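CELL WALL surface anchor family protein (Streptococcus pneumoniae, PDB 2WW8) serves as the adhesin of the pneumococcal pilus, recognising host cells probably through an integrin-like, metal-binding domain at the far end of an elongated, multi-domain chain. Local coordinates at residues V287-A292 against T310-N315; D293-R298 against G479-G484; R442-S447 against E498-Y503; F465-E470 against G490-N495. One frame throughout, in Å; residues are numbered along the deposited sequence.

Interaction 1: V287-A292 against T310-N315; sequences VEKGVA and TSFTTN
An antiparallel strand pairing joins strand 284-292 to the short strand 311-315, in the antiparallel sheet inserted into the magnesium-binding domain, whose parallel sheet and helices are consistent with an integrin I/von Willebrand A-like fold. The backbone bonds come first. V287 and F312 form a hydrogen-bonded pair: V287 N donates to F312 O at 2.9 Å, F312 N donates back to V287 O, and both donors lie nearly along the C=O axis. One step on, E288 faces S311 as a non-hydrogen-bonded pair with CA atoms 4.2 Å apart. K289 N then reaches T310 O at 2.9 Å, a straight bond (167°) whose donor stands above the carbonyl plane. Weaker CA-H...O contacts fill in, from S311 CA to V287 O and from E288 CA to T310 O.

Polar ends leave the pair for other parts of the domain. E288, extended beyond CG, passes its CG along S311 CB and carries its carboxylate to R298, in a salt bridge, and to H438. The bend of K289 at chi2 (-68°) leads NZ away to the carbonyl O of D444; the K289 side chain is about 12 Å from the bound magnesium.

Apolar contact gathers on the face carrying V287 and F312, both buried. V287 CG2 meets F312 CB at 4.0 Å. W305 stacks edge-to-face with the phenyl ring of F312. K289 crosses that ring at about a right angle and touches it only at the rim, K289 CG lying 3.7 Å from F312 CE2.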
# COMPACT_ATOMS: atom_id res chain seq x y z
N VAL A 287 -20.38 16.66 -45.90
CA VAL A 287 -19.44 17.63 -46.49
C VAL A 287 -19.48 17.50 -48.01
O VAL A 287 -19.84 16.43 -48.51
CB VAL A 287 -17.97 17.47 -46.04
CG1 VAL A 287 -17.84 17.84 -44.56
CG2 VAL A 287 -17.48 16.06 -46.35
N GLU A 288 -19.16 18.58 -48.72
CA GLU A 288 -18.98 18.53 -50.15
C GLU A 288 -17.54 18.69 -50.55
O GLU A 288 -16.75 19.40 -49.90
CB GLU A 288 -19.80 19.58 -50.90
CG GLU A 288 -21.28 19.29 -50.95
CD GLU A 288 -22.00 20.30 -51.87
OE1 GLU A 288 -21.42 20.74 -52.90
OE2 GLU A 288 -23.16 20.65 -51.58
N LYS A 289 -17.21 18.03 -51.67
CA LYS A 289 -15.86 18.09 -52.19
C LYS A 289 -15.89 18.20 -53.73
O LYS A 289 -16.96 18.04 -54.32
CB LYS A 289 -15.15 16.79 -51.83
CG LYS A 289 -14.87 16.63 -50.36
CD LYS A 289 -13.86 17.59 -49.82
CE LYS A 289 -13.87 17.40 -48.30
NZ LYS A 289 -12.72 18.18 -47.66
N GLY A 290 -14.74 18.50 -54.34
CA GLY A 290 -14.66 18.45 -55.79
C GLY A 290 -14.59 19.87 -56.36
O GLY A 290 -14.67 20.91 -55.65
N VAL A 291 -14.43 19.85 -57.67
CA VAL A 291 -14.27 21.06 -58.49
C VAL A 291 -15.48 21.14 -59.42
O VAL A 291 -16.51 20.52 -59.15
CB VAL A 291 -12.96 21.01 -59.21
CG1 VAL A 291 -11.83 21.21 -58.20
CG2 VAL A 291 -12.83 19.72 -60.10
N ALA A 292 -15.39 21.96 -60.46
CA ALA A 292 -16.55 22.12 -61.32
C ALA A 292 -16.05 22.35 -62.75
O ALA A 292 -14.91 22.77 -62.94
CB ALA A 292 -17.40 23.32 -60.83
N THR A 310 -19.65 13.88 -55.11
CA THR A 310 -19.35 15.26 -54.75
C THR A 310 -19.75 15.55 -53.31
O THR A 310 -19.51 16.64 -52.78
CB THR A 310 -20.07 16.21 -55.70
OG1 THR A 310 -21.48 15.88 -55.70
CG2 THR A 310 -19.45 15.98 -57.12
N SER A 311 -20.37 14.59 -52.65
CA SER A 311 -20.61 14.80 -51.23
C SER A 311 -20.41 13.53 -50.44
O SER A 311 -20.42 12.43 -51.01
CB SER A 311 -22.02 15.38 -51.01
OG SER A 311 -22.98 14.38 -51.19
N PHE A 312 -20.21 13.66 -49.13
CA PHE A 312 -19.93 12.51 -48.30
C PHE A 312 -20.75 12.72 -47.02
O PHE A 312 -20.77 13.84 -46.49
CB PHE A 312 -18.43 12.47 -47.91
CG PHE A 312 -17.48 12.26 -49.08
CD1 PHE A 312 -17.21 10.96 -49.55
CD2 PHE A 312 -16.94 13.33 -49.77
CE1 PHE A 312 -16.34 10.72 -50.64
CE2 PHE A 312 -16.10 13.13 -50.88
CZ PHE A 312 -15.79 11.83 -51.30
N THR A 313 -21.36 11.63 -46.56
CA THR A 313 -22.22 11.69 -45.38
C THR A 313 -21.87 10.56 -44.43
O THR A 313 -21.72 9.39 -44.84
CB THR A 313 -23.70 11.55 -45.75
OG1 THR A 313 -24.01 12.64 -46.63
CG2 THR A 313 -24.56 11.63 -44.46
N THR A 314 -21.72 10.89 -43.16
CA THR A 314 -21.48 9.82 -42.17
C THR A 314 -21.68 10.37 -40.76
O THR A 314 -21.82 11.57 -40.64
CB THR A 314 -20.01 9.24 -42.26
OG1 THR A 314 -19.91 8.12 -41.35
CG2 THR A 314 -18.93 10.23 -41.88
N ASN A 315 -21.67 9.53 -39.72
CA ASN A 315 -21.57 10.03 -38.33
C ASN A 315 -20.10 10.34 -38.03
O ASN A 315 -19.20 9.53 -38.29
CB ASN A 315 -22.09 8.99 -37.32
CG ASN A 315 -23.61 8.77 -37.44
OD1 ASN A 315 -24.04 8.23 -38.45
ND2 ASN A 315 -24.40 9.19 -36.45

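Interaction 2: D293-R298 against G479-G484; sequences DKNGKR and GYAVIG
A type I beta turn, D293 to G296, meets the segment that follows helix 469-477, where G479 ends the helix in a Schellman motif and A481 centres an inverse gamma turn. The carboxylate of D293 serves both sides. Its OD1 turns inward and takes K297 N at 3.0 Å, with a weak bond from N295 N, so the acid braces its own turn. Its OD2 accepts A481 N at 3.0 Å, met from above the carboxylate plane. A water adds a second bridge: it donates to D293 OD2 and to G479 O, and accepts from N295 ND2.

The ring of Y480 is held at its face and at its hydroxyl. K297, with CG anti to the backbone N (chi1 156°) and bends at chi2 and chi3, crosses the ring at about a right angle; K297 CE lies 3.8 Å from the ring centroid in a CH-pi contact, while K297 CG presses to 3.3 Å from Y480 CE1. The ammonium is farther off, at most weakly attracted to the ring. Y480 OH donates to R298 O over a very short 2.5 Å, in the carbonyl plane.

R298 NH1 points back to the carbonyls of K289 and V291. The turn joining strands 284-292 and 298-299 lies on strand 489-496 through D293, which touches I492, and reaches helix 469-477 by way of Y480, which rests on M475.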
# COMPACT_ATOMS: atom_id res chain seq x y z
N ASP A 293 -16.88 22.11 -63.75
CA ASP A 293 -16.47 22.49 -65.08
C ASP A 293 -16.80 23.99 -65.28
O ASP A 293 -17.28 24.67 -64.36
CB ASP A 293 -17.12 21.62 -66.17
CG ASP A 293 -18.63 21.83 -66.36
OD1 ASP A 293 -19.22 22.78 -65.77
OD2 ASP A 293 -19.20 21.01 -67.12
N LYS A 294 -16.53 24.52 -66.47
CA LYS A 294 -16.76 25.96 -66.66
C LYS A 294 -18.24 26.45 -66.61
O LYS A 294 -18.45 27.65 -66.50
CB LYS A 294 -16.07 26.47 -67.94
CG LYS A 294 -14.52 26.51 -67.84
CD LYS A 294 -13.83 26.57 -69.27
CE LYS A 294 -13.64 27.98 -69.93
NZ LYS A 294 -13.00 28.90 -68.95
N ASN A 295 -19.25 25.57 -66.72
CA ASN A 295 -20.65 25.95 -66.50
C ASN A 295 -21.10 25.69 -65.05
O ASN A 295 -22.30 25.76 -64.75
CB ASN A 295 -21.54 25.12 -67.42
CG ASN A 295 -21.11 25.21 -68.86
OD1 ASN A 295 -20.83 26.30 -69.35
ND2 ASN A 295 -21.06 24.07 -69.56
N GLY A 296 -20.15 25.37 -64.18
CA GLY A 296 -20.39 25.04 -62.78
C GLY A 296 -20.92 23.66 -62.41
O GLY A 296 -21.30 23.42 -61.27
N LYS A 297 -20.93 22.72 -63.34
CA LYS A 297 -21.37 21.37 -63.08
C LYS A 297 -20.26 20.69 -62.28
O LYS A 297 -19.05 20.75 -62.57
CB LYS A 297 -21.72 20.78 -64.43
CG LYS A 297 -21.68 19.32 -64.63
CD LYS A 297 -22.87 18.66 -64.12
CE LYS A 297 -23.16 17.42 -64.97
NZ LYS A 297 -24.42 16.91 -64.29
N ARG A 298 -20.69 20.11 -61.17
CA ARG A 298 -19.76 19.65 -60.14
C ARG A 298 -19.15 18.29 -60.50
O ARG A 298 -19.80 17.45 -61.13
CB ARG A 298 -20.52 19.59 -58.81
CG ARG A 298 -20.95 20.99 -58.34
CD ARG A 298 -19.81 21.56 -57.53
NE ARG A 298 -19.95 20.87 -56.25
CZ ARG A 298 -19.12 19.97 -55.74
NH1 ARG A 298 -17.99 19.58 -56.38
NH2 ARG A 298 -19.46 19.46 -54.55
N GLY A 479 -23.82 15.83 -68.91
CA GLY A 479 -23.90 17.29 -69.09
C GLY A 479 -22.62 18.09 -68.87
O GLY A 479 -22.63 19.33 -68.89
N TYR A 480 -21.49 17.41 -68.73
CA TYR A 480 -20.22 18.12 -68.66
C TYR A 480 -19.77 18.76 -69.98
O TYR A 480 -20.06 18.30 -71.09
CB TYR A 480 -19.15 17.16 -68.12
CG TYR A 480 -19.40 16.68 -66.71
CD1 TYR A 480 -19.02 17.47 -65.65
CD2 TYR A 480 -19.88 15.42 -66.44
CE1 TYR A 480 -19.20 17.09 -64.37
CE2 TYR A 480 -20.05 14.98 -65.11
CZ TYR A 480 -19.71 15.82 -64.08
OH TYR A 480 -19.83 15.50 -62.73
N ALA A 481 -19.01 19.84 -69.84
CA ALA A 481 -18.46 20.54 -70.99
C ALA A 481 -17.24 19.76 -71.46
O ALA A 481 -16.09 20.17 -71.24
CB ALA A 481 -18.07 21.99 -70.55
N VAL A 482 -17.47 18.62 -72.11
CA VAL A 482 -16.36 17.82 -72.63
C VAL A 482 -15.84 18.36 -73.98
O VAL A 482 -16.57 18.59 -74.94
CB VAL A 482 -16.77 16.31 -72.72
CG1 VAL A 482 -15.51 15.46 -72.77
CG2 VAL A 482 -17.53 15.87 -71.47
N ILE A 483 -14.54 18.56 -74.09
CA ILE A 483 -13.95 18.89 -75.39
C ILE A 483 -13.26 17.62 -75.94
O ILE A 483 -12.50 16.98 -75.22
CB ILE A 483 -12.95 20.06 -75.25
CG1 ILE A 483 -13.69 21.34 -74.75
CG2 ILE A 483 -12.17 20.30 -76.58
CD1 ILE A 483 -12.75 22.35 -74.20
N GLY A 484 -13.59 17.22 -77.14
CA GLY A 484 -12.91 16.10 -77.76
C GLY A 484 -13.98 15.33 -78.50
O GLY A 484 -14.94 15.95 -78.98
O HOH W 1 -21.64 21.63 -68.00

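Interaction 3: R442-S447 against E498-Y503; sequences RGDGQS and ESILAY
The guanidinium of R442 is sandwiched: the ring of Y503 covers one face, with CG 3.9 Å above the plane, and the carbonyl oxygen of S499 stands over the opposite face, offset toward the rim. Guanidinium and ring are tilted 45° to each other, so this is an oblique overlay rather than a parallel stack, and R442 CD lies over the tyrosine face. In the guanidinium plane sit E498 OE2 and the carbonyl of L501.

E498 is gripped end-on by NH1 and NH2 in a salt bridge, its carboxylate turned 69° from the guanidinium. R442 NH1 meets E498 OE1 at 3.1 Å and also bonds OE2, in both cases on the syn lone pair; R442 NH2 reaches the same OE2 from above the carboxylate plane. R442 NH2 also donates to L501 O at 3.0 Å. Bends at chi2 and chi3 fold the arginine round to these acceptors. A water accepts from R442 NE and donates to S499 O and L501 O, tying the guanidinium to the two carbonyls.

The arginine ties the short, weakly bonded strand 442-443, which pairs with 392-393, to the 3-10 segment 498-500 in the loop between strand 489-496 and helix 516-526 of the metal-binding domain. The backbones join through G443 N to S499 O, at 2.8 Å and nearly straight (171°). A second water links G443 O to S499 OG. I500 CD1 swings back against D444, 3.4 Å from D444 CG, while D444 OD2 forms a salt bridge with R497 and Y503 OH bonds the backbone of I396.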
# COMPACT_ATOMS: atom_id res chain seq x y z
N ARG A 442 -18.41 28.08 -46.57
CA ARG A 442 -17.33 28.50 -47.50
C ARG A 442 -16.16 27.58 -47.28
O ARG A 442 -15.86 27.23 -46.14
CB ARG A 442 -16.91 29.98 -47.30
CG ARG A 442 -18.05 31.02 -47.30
CD ARG A 442 -18.89 30.91 -48.57
NE ARG A 442 -18.13 31.19 -49.77
CZ ARG A 442 -18.65 31.26 -50.99
NH1 ARG A 442 -19.95 31.05 -51.16
NH2 ARG A 442 -17.84 31.50 -52.02
N GLY A 443 -15.46 27.24 -48.38
CA GLY A 443 -14.24 26.41 -48.25
C GLY A 443 -14.51 24.94 -48.02
O GLY A 443 -15.64 24.53 -47.78
N ASP A 444 -13.46 24.13 -48.12
CA ASP A 444 -13.58 22.69 -47.93
C ASP A 444 -12.27 22.09 -47.41
O ASP A 444 -12.09 20.87 -47.53
CB ASP A 444 -14.10 22.03 -49.22
CG ASP A 444 -13.03 21.98 -50.34
OD1 ASP A 444 -11.88 22.52 -50.18
OD2 ASP A 444 -13.36 21.38 -51.39
N GLY A 445 -11.36 22.92 -46.86
CA GLY A 445 -9.99 22.41 -46.55
C GLY A 445 -8.94 22.72 -47.57
O GLY A 445 -7.78 22.51 -47.27
N GLN A 446 -9.29 23.24 -48.76
CA GLN A 446 -8.33 23.52 -49.83
C GLN A 446 -7.30 24.60 -49.48
O GLN A 446 -6.12 24.43 -49.75
CB GLN A 446 -9.08 23.99 -51.07
CG GLN A 446 -8.26 24.03 -52.38
CD GLN A 446 -7.87 22.64 -52.78
OE1 GLN A 446 -8.71 21.75 -52.93
NE2 GLN A 446 -6.58 22.42 -52.90
N SER A 447 -7.75 25.70 -48.91
CA SER A 447 -6.80 26.79 -48.64
C SER A 447 -7.43 27.75 -47.61
O SER A 447 -8.63 27.84 -47.49
CB SER A 447 -6.60 27.58 -49.94
OG SER A 447 -5.59 28.54 -49.82
N GLU A 498 -17.86 27.20 -56.73
CA GLU A 498 -18.27 28.49 -56.23
C GLU A 498 -17.90 28.67 -54.74
O GLU A 498 -17.37 29.68 -54.35
CB GLU A 498 -19.78 28.68 -56.36
CG GLU A 498 -20.15 30.14 -56.16
CD GLU A 498 -20.30 30.55 -54.66
OE1 GLU A 498 -20.65 29.64 -53.85
OE2 GLU A 498 -20.09 31.73 -54.23
N SER A 499 -18.24 27.70 -53.91
CA SER A 499 -18.08 27.88 -52.45
C SER A 499 -16.63 27.97 -51.95
O SER A 499 -16.43 28.31 -50.79
CB SER A 499 -18.87 26.77 -51.75
OG SER A 499 -18.12 25.59 -51.84
N ILE A 500 -15.64 27.74 -52.83
CA ILE A 500 -14.22 27.81 -52.50
C ILE A 500 -13.66 29.18 -52.90
O ILE A 500 -12.58 29.54 -52.46
CB ILE A 500 -13.46 26.70 -53.30
CG1 ILE A 500 -13.97 25.28 -53.01
CG2 ILE A 500 -11.98 26.68 -53.06
CD1 ILE A 500 -14.28 24.90 -51.61
N LEU A 501 -14.37 29.90 -53.78
CA LEU A 501 -13.92 31.18 -54.29
C LEU A 501 -14.23 32.34 -53.35
O LEU A 501 -14.94 32.18 -52.36
CB LEU A 501 -14.68 31.45 -55.61
CG LEU A 501 -14.46 30.37 -56.71
CD1 LEU A 501 -15.41 30.62 -57.92
CD2 LEU A 501 -13.02 30.29 -57.19
N ALA A 502 -13.59 33.47 -53.64
CA ALA A 502 -13.85 34.75 -53.00
C ALA A 502 -15.33 35.08 -53.29
O ALA A 502 -15.93 34.60 -54.27
CB ALA A 502 -12.93 35.72 -53.67
N TYR A 503 -15.94 35.88 -52.44
CA TYR A 503 -17.34 36.28 -52.63
C TYR A 503 -17.51 37.71 -52.07
O TYR A 503 -16.73 38.14 -51.21
CB TYR A 503 -18.24 35.21 -51.98
CG TYR A 503 -18.17 35.24 -50.46
CD1 TYR A 503 -17.15 34.56 -49.73
CD2 TYR A 503 -19.14 35.95 -49.74
CE1 TYR A 503 -17.10 34.59 -48.33
CE2 TYR A 503 -19.08 35.98 -48.32
CZ TYR A 503 -18.09 35.32 -47.64
OH TYR A 503 -18.06 35.43 -46.26
O HOH W 2 -15.12 30.74 -50.16
O HOH W 3 -17.87 24.85 -49.22

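Interaction 4: F465-E470 against G490-N495; sequences FPVKPE and GYIWLN
F465 O has two contacts across the strands: it accepts a hydrogen bond from I492 N at 2.9 Å, in the carbonyl plane, and a CA-H...O contact from Y491 CA at 3.2 Å. F465 N donates to I492 O at 2.7 Å, completing one hydrogen-bonded pair. V467 and G490 make the other: G490 N to V467 O, at 2.8 Å with an N-H...O angle of 168°, is the straightest of the four backbone bonds, and V467 N answers to G490 O from above the carbonyl plane. Between the pairs P466, which has no N-H to give, occupies the non-hydrogen-bonded site opposite Y491. Strands 461-467 and 489-496, linked through helix 469-477, are neighbours in the antiparallel sheet inserted in the adhesin's metal-binding domain.

On the face of F465, V467 and I492 the side chains are apolar. V467 CG2, anti to its carbonyl carbon, crosses I492 obliquely and lies 3.8 Å from I492 CD1. F465 has CG anti to its backbone N (chi1 -172°), which carries the ring away from strand 490-493, so that F465 meets it chiefly through CB, 4.2 Å from I492 CB and 3.7 Å from L494 CD2. On the other face, Y491 CE2 lies 3.3 Å above the indole plane of W493.

The pairing therefore rests on main-chain bonds, which proline at the non-hydrogen-bonded position leaves intact, while the apolar face of F465, V467 and I492 packs against M475 of helix 469-477.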
# COMPACT_ATOMS: atom_id res chain seq x y z
N PHE A 465 -9.58 17.82 -66.61
CA PHE A 465 -9.80 16.42 -66.24
C PHE A 465 -9.80 15.58 -67.53
O PHE A 465 -10.62 15.88 -68.41
CB PHE A 465 -11.18 16.37 -65.60
CG PHE A 465 -11.51 15.05 -64.99
CD1 PHE A 465 -10.85 14.64 -63.83
CD2 PHE A 465 -12.45 14.23 -65.60
CE1 PHE A 465 -11.15 13.40 -63.25
CE2 PHE A 465 -12.76 13.00 -65.03
CZ PHE A 465 -12.12 12.59 -63.84
N PRO A 466 -8.93 14.55 -67.65
CA PRO A 466 -8.89 13.74 -68.85
C PRO A 466 -10.10 12.81 -68.98
O PRO A 466 -10.61 12.25 -68.01
CB PRO A 466 -7.58 12.93 -68.73
CG PRO A 466 -6.92 13.35 -67.50
CD PRO A 466 -7.98 14.03 -66.64
N VAL A 467 -10.58 12.65 -70.21
CA VAL A 467 -11.76 11.84 -70.39
C VAL A 467 -11.40 10.81 -71.45
O VAL A 467 -11.18 11.13 -72.61
CB VAL A 467 -13.00 12.67 -70.80
CG1 VAL A 467 -14.20 11.75 -70.98
CG2 VAL A 467 -13.37 13.75 -69.72
N LYS A 468 -11.29 9.54 -71.04
CA LYS A 468 -10.84 8.59 -72.02
C LYS A 468 -11.95 8.26 -73.04
O LYS A 468 -13.14 8.44 -72.74
CB LYS A 468 -10.23 7.41 -71.26
CG LYS A 468 -11.27 6.55 -70.63
CD LYS A 468 -10.61 5.36 -69.89
CE LYS A 468 -11.59 4.70 -68.89
NZ LYS A 468 -11.10 3.39 -68.40
N PRO A 469 -11.58 7.79 -74.24
CA PRO A 469 -12.58 7.52 -75.25
C PRO A 469 -13.78 6.74 -74.70
O PRO A 469 -14.92 7.02 -75.06
CB PRO A 469 -11.80 6.65 -76.27
CG PRO A 469 -10.40 7.15 -76.15
CD PRO A 469 -10.25 7.32 -74.67
N GLU A 470 -13.55 5.76 -73.84
CA GLU A 470 -14.63 4.94 -73.29
C GLU A 470 -15.57 5.62 -72.31
O GLU A 470 -16.57 5.01 -71.97
CB GLU A 470 -14.05 3.71 -72.60
CG GLU A 470 -13.31 2.86 -73.65
CD GLU A 470 -11.88 3.35 -73.96
OE1 GLU A 470 -11.32 4.24 -73.27
OE2 GLU A 470 -11.31 2.76 -74.91
N GLY A 490 -11.19 13.05 -74.71
CA GLY A 490 -11.08 14.50 -74.55
C GLY A 490 -10.73 14.93 -73.14
O GLY A 490 -9.99 14.23 -72.44
N TYR A 491 -11.26 16.08 -72.72
CA TYR A 491 -10.87 16.70 -71.47
C TYR A 491 -11.98 17.71 -71.05
O TYR A 491 -12.80 18.09 -71.89
CB TYR A 491 -9.46 17.33 -71.59
CG TYR A 491 -9.34 18.45 -72.60
CD1 TYR A 491 -8.98 18.19 -73.92
CD2 TYR A 491 -9.57 19.77 -72.22
CE1 TYR A 491 -8.86 19.23 -74.86
CE2 TYR A 491 -9.48 20.81 -73.15
CZ TYR A 491 -9.12 20.54 -74.43
OH TYR A 491 -9.07 21.65 -75.28
N ILE A 492 -12.01 18.05 -69.77
CA ILE A 492 -12.95 18.95 -69.16
C ILE A 492 -12.09 19.99 -68.42
O ILE A 492 -11.35 19.63 -67.49
CB ILE A 492 -13.90 18.23 -68.13
CG1 ILE A 492 -14.76 17.17 -68.86
CG2 ILE A 492 -14.74 19.32 -67.39
CD1 ILE A 492 -15.54 16.21 -67.89
N TRP A 493 -12.17 21.25 -68.86
CA TRP A 493 -11.42 22.27 -68.13
C TRP A 493 -11.95 22.40 -66.72
O TRP A 493 -13.18 22.47 -66.53
CB TRP A 493 -11.60 23.64 -68.79
CG TRP A 493 -10.92 23.80 -70.13
CD1 TRP A 493 -11.53 24.10 -71.33
CD2 TRP A 493 -9.51 23.71 -70.40
NE1 TRP A 493 -10.58 24.19 -72.31
CE2 TRP A 493 -9.34 23.94 -71.77
CE3 TRP A 493 -8.39 23.43 -69.61
CZ2 TRP A 493 -8.07 23.94 -72.39
CZ3 TRP A 493 -7.11 23.43 -70.22
CH2 TRP A 493 -6.97 23.68 -71.62
N LEU A 494 -11.05 22.46 -65.74
CA LEU A 494 -11.44 22.58 -64.34
C LEU A 494 -11.39 23.98 -63.72
O LEU A 494 -10.42 24.73 -63.95
CB LEU A 494 -10.59 21.66 -63.46
CG LEU A 494 -10.52 20.18 -63.85
CD1 LEU A 494 -9.49 19.43 -63.03
CD2 LEU A 494 -11.94 19.50 -63.83
N ASN A 495 -12.38 24.24 -62.87
CA ASN A 495 -12.45 25.50 -62.13
C ASN A 495 -12.68 25.10 -60.69
O ASN A 495 -13.26 24.03 -60.41
CB ASN A 495 -13.65 26.39 -62.54
CG ASN A 495 -13.44 27.19 -63.80
OD1 ASN A 495 -12.39 27.20 -64.44
ND2 ASN A 495 -14.48 27.92 -64.16

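Interactions 1 and 4 are strand pairings in one antiparallel sheet: strand 284-292 pairs with 311-315 in the first and strand 489-496 with 461-467 in the other, and 284-292 neighbours 489-496, with A292 O bonded to N495 N. Interaction 2 lies about 9 Å from interaction 4, centre to centre, and holds the turn after 284-292 by acid, water and tyrosine instead of by strand bonds. Interaction 3 is the most buried and the most charged; the other three are partly buried. Two long basic side chains connect the contacts: R298 joins interaction 2 to interaction 1, and K289 joins interaction 1 to interaction 3.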